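Local coordinates for glycinin A3B4 subunit (Glycine max, PDB 2D5F), which probably serves as a seed storage protein, an 11S globulin of the cupin superfamily that assembles into hexamers, at residues 24-29 and 232-237; 49-54 and 140-145; 55-60 and 238-243. All blocks are in the same frame, centred on the assembly; numbering follows the deposited sequence.

In the fold
Following the chain from its N terminus, residues 24-29 come first, then 49-54 and 55-60, all in the N-terminal cupin region. Interaction 2 joins 49-54 to 140-145, pairing strand 46-52 with strand 141-147. Interaction 1 closes a much longer loop, from 24-29 to 232-237, and the whole of interaction 2 lies within it. Interaction 3 closes a loop from 55-60 to 238-243, begun inside both of the others and ended after them, so it crosses both. Interactions 1 and 2 reach the same sheet, where strands 28-32 and 46-52 are neighbours. Interaction 3 belongs to the facing sheet and shares the carbonate with interaction 2. Residues 232-243 thereby bind to both sheets.

Interaction 1. Residues 24-29 and 232-237; sequences ESEGGL and DERKQI
Glu26 and Arg234 lie side by side and point the same way. Glu26 CG is anti to the backbone N (chi1 167°) and the chain is extended beyond it, so the carboxylate lies alongside the Arg234 methylenes, with Glu26 OE2 3.4 Å from Arg234 CD. The carboxylate and guanidinium planes are steeply turned against each other, and the charges meet through a water. That water donates to Glu26 OE2 and accepts from Arg234 NH1. Glu26 OE2 also accepts from the backbone N of Thr239. Arg234 grips Asp232 side-on, NE to OD1 and NH2 to OD2, the second bond 2.9 Å long. NH2 also bonds to the carbonyl of Asn469 of the second subunit. Asp232 OD1 takes the Arg234 backbone N too, forming an Asx turn.

Two backbone bonds join the segments. Glu26 N reaches Arg234 O at 3.2 Å, and Gly27 N reaches Ile237 O at 2.9 Å. Ser25 CB sits 3.2 Å from Ile237 O, while its OG is buried without a polar partner. Ile237 CG2 presses on the glycines, 3.4 Å from Gly28 N. The arrangement is a turn between strands 21-24 and 28-32 of the cupin sheet, clasped by the loop that leads into strand 237-239.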
# COMPACT_ATOMS: atom_id res chain seq x y z
N GLU B 24 -41.73 -3.53 17.77
CA GLU B 24 -41.93 -2.69 18.94
C GLU B 24 -41.35 -3.38 20.18
O GLU B 24 -41.73 -4.50 20.51
CB GLU B 24 -43.42 -2.42 19.14
CG GLU B 24 -43.98 -1.43 18.12
CD GLU B 24 -45.49 -1.36 18.16
OE1 GLU B 24 -46.06 -1.39 19.27
OE2 GLU B 24 -46.12 -1.27 17.07
N SER B 25 -40.42 -2.70 20.84
CA SER B 25 -39.77 -3.23 22.04
C SER B 25 -40.10 -2.37 23.25
O SER B 25 -40.65 -1.28 23.13
CB SER B 25 -38.25 -3.26 21.87
OG SER B 25 -37.87 -4.04 20.76
N GLU B 26 -39.72 -2.86 24.42
CA GLU B 26 -39.96 -2.14 25.65
C GLU B 26 -39.38 -0.73 25.60
O GLU B 26 -40.08 0.25 25.88
CB GLU B 26 -39.35 -2.89 26.82
CG GLU B 26 -39.26 -2.07 28.10
CD GLU B 26 -38.58 -2.83 29.21
OE1 GLU B 26 -39.28 -3.54 29.96
OE2 GLU B 26 -37.34 -2.73 29.33
N GLY B 27 -38.10 -0.63 25.25
CA GLY B 27 -37.44 0.66 25.22
C GLY B 27 -37.28 1.35 23.89
O GLY B 27 -36.63 2.40 23.81
N GLY B 28 -37.88 0.81 22.83
CA GLY B 28 -37.75 1.44 21.54
C GLY B 28 -38.49 0.80 20.39
O GLY B 28 -39.39 -0.03 20.57
N LEU B 29 -38.09 1.18 19.18
CA LEU B 29 -38.70 0.70 17.96
C LEU B 29 -37.65 0.47 16.87
O LEU B 29 -36.67 1.21 16.77
CB LEU B 29 -39.72 1.73 17.47
CG LEU B 29 -40.47 1.47 16.17
CD1 LEU B 29 -41.41 0.28 16.36
CD2 LEU B 29 -41.25 2.71 15.77
N ASP B 232 -37.02 -13.48 29.36
CA ASP B 232 -36.99 -12.09 28.91
C ASP B 232 -38.03 -11.83 27.83
O ASP B 232 -38.03 -12.49 26.79
CB ASP B 232 -35.60 -11.76 28.38
CG ASP B 232 -35.36 -10.28 28.28
OD1 ASP B 232 -36.34 -9.54 28.10
OD2 ASP B 232 -34.18 -9.87 28.37
N GLU B 233 -38.89 -10.84 28.06
CA GLU B 233 -39.93 -10.49 27.09
C GLU B 233 -39.82 -9.04 26.64
O GLU B 233 -40.74 -8.50 26.03
CB GLU B 233 -41.32 -10.73 27.71
CG GLU B 233 -41.51 -12.12 28.30
CD GLU B 233 -41.40 -13.23 27.26
OE1 GLU B 233 -41.30 -14.41 27.65
OE2 GLU B 233 -41.44 -12.93 26.04
N ARG B 234 -38.69 -8.41 26.94
CA ARG B 234 -38.48 -7.01 26.58
C ARG B 234 -38.07 -6.79 25.12
O ARG B 234 -38.26 -5.70 24.58
CB ARG B 234 -37.40 -6.41 27.50
CG ARG B 234 -37.73 -6.48 28.98
CD ARG B 234 -36.53 -6.04 29.80
NE ARG B 234 -35.39 -6.93 29.60
CZ ARG B 234 -34.14 -6.65 29.94
NH1 ARG B 234 -33.86 -5.48 30.52
NH2 ARG B 234 -33.17 -7.52 29.70
N LYS B 235 -37.52 -7.83 24.50
CA LYS B 235 -37.05 -7.79 23.12
C LYS B 235 -35.71 -7.05 23.04
O LYS B 235 -35.14 -6.70 24.08
CB LYS B 235 -38.11 -7.15 22.20
CG LYS B 235 -39.41 -7.96 22.18
CD LYS B 235 -40.44 -7.41 21.20
CE LYS B 235 -41.81 -8.05 21.43
NZ LYS B 235 -41.77 -9.54 21.40
N GLN B 236 -35.21 -6.82 21.82
CA GLN B 236 -33.89 -6.20 21.59
C GLN B 236 -33.57 -4.79 22.09
O GLN B 236 -32.39 -4.41 22.14
CB GLN B 236 -33.55 -6.29 20.10
CG GLN B 236 -34.63 -5.79 19.18
CD GLN B 236 -35.43 -6.93 18.57
OE1 GLN B 236 -35.24 -7.28 17.40
NE2 GLN B 236 -36.31 -7.52 19.36
N ILE B 237 -34.58 -4.00 22.42
CA ILE B 237 -34.33 -2.66 22.94
C ILE B 237 -35.08 -2.58 24.27
O ILE B 237 -36.31 -2.68 24.31
CB ILE B 237 -34.84 -1.54 22.01
CG1 ILE B 237 -34.08 -1.60 20.67
CG2 ILE B 237 -34.61 -0.18 22.65
CD1 ILE B 237 -34.47 -0.49 19.71
O HOH W 1 -35.76 -3.29 31.32

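Interaction 2. Residues 49-54 and 140-145; sequences KRTLNR and PVVAIS. With CO3 (carbonate ion), chain E.
Arg50 and Ser145 meet on the sheet face that also carries Leu52, Val141 and Ala143. Ser145 CB lies over one face of the Arg50 guanidinium, 3.5 Å above its plane and offset toward the rim. The carbonate stands at the edge of the same group, near its plane. Arg50 NH2 donates to carbonate O2 at 2.6 Å. The Arg50 chain is extended from CG to NE, and its CD lies 3.0 Å from carbonate O2. Gln67 OE1 takes hydrogen bonds from both Arg50 NH1 and Ser145 OG, and ties the two side chains together. The ion also bonds to Thr133, His58 and Tyr131. Ala143 CB borders it at 4.0 Å from carbonate O3. Further along this face, Leu52 CB and Val141 CB touch.

The other face carries Lys49, Thr51, Val142 and Ile144. Lys49 is extended, with CG anti to the backbone N (chi1 -179°). It crosses Val142 and Ile144 obliquely, and its CE packs 3.7 Å from Val142 CG1. Thr51 lies alongside Val142, both pointing the same way, with Thr51 OG1 4.0 Å from Val142 CG2. Thr51 CG2 touches Pro140 CB.

The backbones form a regular antiparallel ladder. Arg50 with Ala143 and Leu52 with Val141 are the hydrogen-bonded pairs, the shortest bond being Val141 N to Leu52 O at 2.7 Å. Strand 28-32 pairs with the far edge of strand 46-52, and strand 67-73 with that of 141-147. Strand 131-135 covers Leu52 and Val141, while Tyr393 of strand 390-395 touches Lys49 and Ile144.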
# COMPACT_ATOMS: atom_id res chain seq x y z
N LYS B 49 -34.31 1.71 10.50
CA LYS B 49 -34.50 2.91 11.30
C LYS B 49 -34.70 2.48 12.75
O LYS B 49 -35.61 1.73 13.05
CB LYS B 49 -35.72 3.69 10.81
CG LYS B 49 -35.98 4.98 11.56
CD LYS B 49 -37.18 5.69 10.96
CE LYS B 49 -37.52 6.96 11.73
NZ LYS B 49 -38.77 7.59 11.21
N ARG B 50 -33.84 2.96 13.64
CA ARG B 50 -33.93 2.58 15.04
C ARG B 50 -34.28 3.74 15.96
O ARG B 50 -33.76 4.85 15.80
CB ARG B 50 -32.62 1.93 15.50
CG ARG B 50 -32.39 0.55 14.91
CD ARG B 50 -30.92 0.16 14.92
NE ARG B 50 -30.63 -0.76 13.82
CZ ARG B 50 -29.43 -0.96 13.30
NH1 ARG B 50 -29.28 -1.82 12.31
NH2 ARG B 50 -28.38 -0.30 13.77
N THR B 51 -35.16 3.48 16.91
CA THR B 51 -35.56 4.50 17.86
C THR B 51 -35.34 4.01 19.27
O THR B 51 -35.83 2.95 19.66
CB THR B 51 -37.05 4.87 17.69
OG1 THR B 51 -37.26 5.43 16.39
CG2 THR B 51 -37.45 5.91 18.74
N LEU B 52 -34.56 4.77 20.03
CA LEU B 52 -34.28 4.43 21.41
C LEU B 52 -35.04 5.45 22.23
O LEU B 52 -34.76 6.65 22.15
CB LEU B 52 -32.79 4.54 21.73
CG LEU B 52 -31.81 3.48 21.21
CD1 LEU B 52 -31.97 3.29 19.71
CD2 LEU B 52 -30.39 3.92 21.55
N ASN B 53 -36.02 4.99 22.99
CA ASN B 53 -36.78 5.90 23.83
C ASN B 53 -35.92 6.29 25.03
O ASN B 53 -34.79 5.82 25.17
CB ASN B 53 -38.07 5.21 24.28
CG ASN B 53 -39.07 5.06 23.14
OD1 ASN B 53 -39.89 4.14 23.13
ND2 ASN B 53 -39.01 5.97 22.18
N ARG B 54 -36.45 7.17 25.87
CA ARG B 54 -35.75 7.63 27.06
C ARG B 54 -35.21 6.43 27.84
O ARG B 54 -35.94 5.46 28.08
CB ARG B 54 -36.70 8.45 27.94
CG ARG B 54 -36.02 9.26 29.03
CD ARG B 54 -36.95 10.38 29.50
NE ARG B 54 -36.36 11.18 30.57
CZ ARG B 54 -36.10 10.73 31.79
NH1 ARG B 54 -36.37 9.47 32.11
NH2 ARG B 54 -35.58 11.54 32.70
N PRO B 140 -36.28 10.93 22.35
CA PRO B 140 -35.82 9.65 21.82
C PRO B 140 -34.72 9.79 20.78
O PRO B 140 -34.63 10.80 20.09
CB PRO B 140 -37.10 9.05 21.24
CG PRO B 140 -37.85 10.26 20.79
CD PRO B 140 -37.66 11.21 21.94
N VAL B 141 -33.86 8.78 20.70
CA VAL B 141 -32.80 8.80 19.71
C VAL B 141 -33.34 8.12 18.47
O VAL B 141 -33.88 7.01 18.56
CB VAL B 141 -31.55 8.04 20.19
CG1 VAL B 141 -30.62 7.77 19.01
CG2 VAL B 141 -30.82 8.86 21.26
N VAL B 142 -33.21 8.78 17.33
CA VAL B 142 -33.65 8.22 16.07
C VAL B 142 -32.43 8.12 15.14
O VAL B 142 -31.76 9.12 14.88
CB VAL B 142 -34.74 9.08 15.41
CG1 VAL B 142 -35.15 8.47 14.08
CG2 VAL B 142 -35.96 9.19 16.35
N ALA B 143 -32.15 6.92 14.67
CA ALA B 143 -31.01 6.70 13.79
C ALA B 143 -31.39 5.88 12.56
O ALA B 143 -32.24 4.99 12.64
CB ALA B 143 -29.89 6.02 14.55
N ILE B 144 -30.76 6.19 11.43
CA ILE B 144 -31.02 5.47 10.19
C ILE B 144 -29.75 4.74 9.78
O ILE B 144 -28.72 5.35 9.52
CB ILE B 144 -31.47 6.42 9.04
CG1 ILE B 144 -32.94 6.82 9.22
CG2 ILE B 144 -31.31 5.72 7.70
CD1 ILE B 144 -33.22 7.66 10.44
N SER B 145 -29.84 3.41 9.72
CA SER B 145 -28.69 2.60 9.38
C SER B 145 -28.69 2.00 7.99
O SER B 145 -29.65 1.37 7.56
CB SER B 145 -28.54 1.47 10.41
OG SER B 145 -27.47 0.63 10.05
C CO3 E . -28.57 1.64 17.02
O1 CO3 E . -28.66 1.25 18.23
O2 CO3 E . -28.25 0.79 16.12
O3 CO3 E . -28.80 2.87 16.73

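Interaction 3. Residues 55-60 and 238-243; sequences NGLHLP and VTVEGG. With CO3 (carbonate ion), chain E.
The imidazole of His58 meets the carbonate at its edge, near the ring plane, with ND1 donating to carbonate O1 at 2.7 Å. CG of His58 is anti to the backbone N (chi1 -174°), and the side chain leaves the backbone away from residues 238-243. NE2 is hydrogen-bonded to Tyr164 OH, so both ring nitrogens are held and the rotation of the ring is fixed. The other flat group, the Asn55 amide, lies by the turn of 240-243, with Asn55 CB 3.4 Å from Val240 O.

Leucines and valines make the apolar part of the contact. Leu57 lies beside Val238, pointing the same way, and its CB touches Val238 CG2 at 3.9 Å. The same Leu57 CB meets Val240 CG2 at 3.6 Å. Leu59 crosses Val238 at about a right angle, its CD2 against Val238 CG2.

The backbones pair antiparallel. Leu57 and Val238 bond both ways, with Leu57 N to Val238 O at 2.7 Å. Val240 N adds a bond to Asn55 O at 2.9 Å. Gly56 faces Thr239 as a non-hydrogen-bonded pair. Val240 to Gly243 then form a type II turn, closed by Gly243 N on Val240 O. The backbone angles of Gly242 and Gly243 call for glycine.

Strand 56-62 also pairs with strands 131-135 and 163-164. Trp132 of strand 131-135 touches Leu57, and Tyr134 touches Asn55 and Val240. Asn469 and Ser470 of the second subunit pack on Leu57, Leu59 and Val240, placing strand 56-62 and Val240, just after strand 237-239, at the subunit interface.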
# COMPACT_ATOMS: atom_id res chain seq x y z
N ASN B 55 -33.93 6.49 28.20
CA ASN B 55 -33.28 5.41 28.93
C ASN B 55 -33.25 4.12 28.11
O ASN B 55 -33.06 3.03 28.65
CB ASN B 55 -33.99 5.13 30.26
CG ASN B 55 -33.74 6.21 31.31
OD1 ASN B 55 -34.13 6.06 32.46
ND2 ASN B 55 -33.09 7.30 30.91
N GLY B 56 -33.44 4.25 26.80
CA GLY B 56 -33.44 3.07 25.94
C GLY B 56 -32.06 2.49 25.68
O GLY B 56 -31.12 3.22 25.37
N LEU B 57 -31.94 1.17 25.81
CA LEU B 57 -30.68 0.48 25.59
C LEU B 57 -30.83 -0.60 24.52
O LEU B 57 -31.60 -1.55 24.68
CB LEU B 57 -30.20 -0.16 26.90
CG LEU B 57 -29.02 -1.15 26.82
CD1 LEU B 57 -27.73 -0.42 26.45
CD2 LEU B 57 -28.86 -1.84 28.16
N HIS B 58 -30.09 -0.45 23.43
CA HIS B 58 -30.13 -1.42 22.36
C HIS B 58 -29.13 -2.51 22.74
O HIS B 58 -27.92 -2.27 22.77
CB HIS B 58 -29.73 -0.76 21.04
CG HIS B 58 -29.86 -1.65 19.84
ND1 HIS B 58 -29.44 -1.28 18.59
CD2 HIS B 58 -30.38 -2.90 19.71
CE1 HIS B 58 -29.69 -2.25 17.73
NE2 HIS B 58 -30.27 -3.24 18.39
N LEU B 59 -29.63 -3.70 23.05
CA LEU B 59 -28.79 -4.81 23.47
C LEU B 59 -27.68 -5.15 22.47
O LEU B 59 -27.88 -5.08 21.25
CB LEU B 59 -29.65 -6.05 23.75
CG LEU B 59 -30.77 -5.83 24.78
CD1 LEU B 59 -31.48 -7.15 25.06
CD2 LEU B 59 -30.18 -5.26 26.07
N PRO B 60 -26.51 -5.53 22.98
CA PRO B 60 -25.35 -5.87 22.13
C PRO B 60 -25.61 -6.89 21.02
O PRO B 60 -26.21 -7.94 21.25
CB PRO B 60 -24.30 -6.35 23.14
CG PRO B 60 -25.13 -6.87 24.29
CD PRO B 60 -26.23 -5.83 24.40
N VAL B 238 -34.33 -2.43 25.35
CA VAL B 238 -34.91 -2.38 26.68
C VAL B 238 -34.83 -1.01 27.33
O VAL B 238 -34.06 -0.14 26.91
CB VAL B 238 -34.22 -3.40 27.59
CG1 VAL B 238 -34.23 -4.77 26.93
CG2 VAL B 238 -32.80 -2.94 27.90
N THR B 239 -35.64 -0.82 28.37
CA THR B 239 -35.64 0.43 29.11
C THR B 239 -34.85 0.19 30.39
O THR B 239 -35.12 -0.75 31.14
CB THR B 239 -37.07 0.86 29.50
OG1 THR B 239 -37.83 1.10 28.31
CG2 THR B 239 -37.03 2.12 30.34
N VAL B 240 -33.85 1.04 30.63
CA VAL B 240 -33.02 0.91 31.82
C VAL B 240 -33.64 1.78 32.91
O VAL B 240 -33.52 3.01 32.88
CB VAL B 240 -31.57 1.38 31.55
CG1 VAL B 240 -30.71 1.18 32.80
CG2 VAL B 240 -30.98 0.61 30.38
N GLU B 241 -34.32 1.13 33.85
CA GLU B 241 -34.97 1.85 34.94
C GLU B 241 -33.92 2.47 35.85
O GLU B 241 -33.01 1.78 36.32
CB GLU B 241 -35.86 0.90 35.75
CG GLU B 241 -36.89 1.62 36.60
CD GLU B 241 -37.58 0.70 37.60
OE1 GLU B 241 -38.06 -0.37 37.19
OE2 GLU B 241 -37.64 1.07 38.80
N GLY B 242 -34.06 3.77 36.09
CA GLY B 242 -33.11 4.47 36.94
C GLY B 242 -31.95 5.04 36.16
O GLY B 242 -31.09 5.73 36.72
N GLY B 243 -31.92 4.77 34.85
CA GLY B 243 -30.85 5.27 34.01
C GLY B 243 -29.63 4.38 34.08
O GLY B 243 -29.41 3.70 35.08
C CO3 E . -28.57 1.64 17.02
O1 CO3 E . -28.66 1.25 18.23
O2 CO3 E . -28.25 0.79 16.12
O3 CO3 E . -28.80 2.87 16.73